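Local coordinates for protein putative peroxiredoxin MT2298 (Mycobacterium tuberculosis, PDB 5C04) that probably reduces hydrogen peroxide and organic hydroperoxides to water and alcohols as a mycoredoxin-dependent thiol peroxidase, protecting the cell against oxidative stress, at residues Q20-L24 and R25-G29. The protein carries 1 engineered substitution. Numbering follows the deposited sequence. Where two conformers were deposited one is given.
Sequences QLVTL and RGYRG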
loop_
_atom_site.group_PDB
_atom_site.type_symbol
_atom_site.label_atom_id
_atom_site.label_comp_id
_atom_site.label_asym_id
_atom_site.label_seq_id
_atom_site.Cartn_x
_atom_site.Cartn_y
_atom_site.Cartn_z
ATOM N N GLN A 20 6.636 4.828 -14.253
ATOM C CA GLN A 20 6.282 5.142 -15.643
ATOM C C GLN A 20 4.789 4.904 -15.889
ATOM O O GLN A 20 4.183 4.004 -15.274
ATOM C CB GLN A 20 7.088 4.261 -16.598
ATOM C CG GLN A 20 8.599 4.413 -16.461
ATOM C CD GLN A 20 9.141 5.740 -16.959
ATOM O OE1 GLN A 20 8.484 6.466 -17.716
ATOM N NE2 GLN A 20 10.355 6.076 -16.527
ATOM N N LEU A 21 4.192 5.684 -16.781
ATOM C CA LEU A 21 2.762 5.642 -17.018
ATOM C C LEU A 21 2.411 4.590 -18.050
ATOM O O LEU A 21 2.971 4.585 -19.146
ATOM C CB LEU A 21 2.245 6.989 -17.482
ATOM C CG LEU A 21 2.334 8.099 -16.430
ATOM C CD1 LEU A 21 1.949 9.421 -17.046
ATOM C CD2 LEU A 21 1.442 7.752 -15.248
ATOM N N VAL A 22 1.449 3.745 -17.709
ATOM C CA VAL A 22 0.953 2.710 -18.609
ATOM C C VAL A 22 -0.524 2.965 -18.839
ATOM O O VAL A 22 -1.281 3.125 -17.897
ATOM C CB VAL A 22 1.138 1.335 -17.969
ATOM C CG1 VAL A 22 0.476 0.254 -18.818
ATOM C CG2 VAL A 22 2.612 1.034 -17.757
ATOM N N THR A 23 -0.933 3.042 -20.115
ATOM C CA THR A 23 -2.346 3.240 -20.451
ATOM C C THR A 23 -2.827 1.997 -21.187
ATOM O O THR A 23 -2.064 1.386 -21.922
ATOM C CB THR A 23 -2.563 4.518 -21.301
ATOM O OG1 THR A 23 -2.313 5.673 -20.497
ATOM C CG2 THR A 23 -3.993 4.616 -21.868
ATOM N N LEU A 24 -4.080 1.609 -20.966
ATOM C CA LEU A 24 -4.639 0.432 -21.661
ATOM C C LEU A 24 -4.737 0.694 -23.178
ATOM O O LEU A 24 -4.375 -0.161 -23.998
ATOM C CB LEU A 24 -6.025 0.091 -21.117
ATOM C CG LEU A 24 -6.720 -1.143 -21.722
ATOM C CD1 LEU A 24 -5.910 -2.394 -21.452
ATOM C CD2 LEU A 24 -8.144 -1.316 -21.216
ATOM N N ARG A 25 -5.225 1.882 -23.519
ATOM C CA ARG A 25 -5.450 2.265 -24.936
ATOM C C ARG A 25 -4.188 2.204 -25.794
ATOM O O ARG A 25 -4.278 1.941 -27.012
ATOM C CB ARG A 25 -6.050 3.665 -24.989
ATOM C CG ARG A 25 -6.578 4.082 -26.351
ATOM C CD ARG A 25 -7.472 5.290 -26.191
ATOM N NE ARG A 25 -8.785 4.914 -25.660
ATOM C CZ ARG A 25 -9.899 4.790 -26.388
ATOM N NH1 ARG A 25 -9.887 5.005 -27.692
ATOM N NH2 ARG A 25 -11.038 4.451 -25.798
ATOM N N GLY A 26 -3.029 2.445 -25.186
ATOM C CA GLY A 26 -1.731 2.301 -25.858
ATOM C C GLY A 26 -1.543 0.998 -26.627
ATOM O O GLY A 26 -0.832 0.963 -27.631
ATOM N N TYR A 27 -2.192 -0.070 -26.174
ATOM C CA TYR A 27 -2.034 -1.395 -26.785
ATOM C C TYR A 27 -2.986 -1.663 -27.966
ATOM O O TYR A 27 -2.835 -2.672 -28.683
ATOM C CB TYR A 27 -2.215 -2.489 -25.733
ATOM C CG TYR A 27 -1.145 -2.507 -24.662
ATOM C CD1 TYR A 27 0.080 -3.135 -24.883
ATOM C CD2 TYR A 27 -1.349 -1.877 -23.429
ATOM C CE1 TYR A 27 1.058 -3.165 -23.889
ATOM C CE2 TYR A 27 -0.373 -1.894 -22.448
ATOM C CZ TYR A 27 0.824 -2.529 -22.681
ATOM O OH TYR A 27 1.791 -2.557 -21.702
ATOM N N ARG A 28 -3.967 -0.787 -28.157
ATOM C CA ARG A 28 -4.958 -0.994 -29.219
ATOM C C ARG A 28 -4.316 -1.075 -30.583
ATOM O O ARG A 28 -3.406 -0.309 -30.902
ATOM C CB ARG A 28 -6.030 0.083 -29.227
ATOM C CG ARG A 28 -7.097 -0.160 -28.185
ATOM C CD ARG A 28 -8.375 0.546 -28.570
ATOM N NE ARG A 28 -9.307 0.596 -27.453
ATOM C CZ ARG A 28 -10.499 1.177 -27.503
ATOM N NH1 ARG A 28 -10.902 1.766 -28.620
ATOM N NH2 ARG A 28 -11.288 1.175 -26.432
ATOM N N GLY A 29 -4.802 -2.037 -31.363
ATOM C CA GLY A 29 -4.310 -2.292 -32.709
ATOM C C GLY A 29 -3.023 -3.092 -32.750
ATOM O O GLY A 29 -2.592 -3.493 -33.833
#
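Tyr27 folds back on Leu24 where strand 21-23 of this thioredoxin-fold peroxiredoxin runs into a single turn of 3-10 helix, residues 25-27, on the way to strand 32-37. The turn is closed by Tyr27 N, which gives its hydrogen to Leu24 O at 3.1 Å. A second backbone bond, from Arg28 N to Arg25 O, continues the winding, and Asp11 OD1 holds Arg25 N at the start of the turn. The close packing is on the Tyr27 side. With CG anti to the carbonyl carbon (chi1 -66°), the ring swings back beside its own backbone N and presents an edge to Leu24 O, which lies in the ring plane 3.5 Å from Tyr27 CD2. Farther along, Val22 CG1 meets the same ring near its plane, 4.3 Å from Tyr27 CE2, while Val33, Ala66 and Leu68 of the central sheet also pack against the tyrosine. Leu24 is buried against Ala9, Val33 and Tyr105. The solvent side is looser: in one of two Thr23 conformers, Thr23 and Arg25 run side by side. Beyond them the arginine chain bends at chi3 (-77°), and its guanidinium lies over that of Arg28 in an offset overlap, Arg28 CZ sitting 3.5 Å above the Arg25 guanidinium plane, toward its rim.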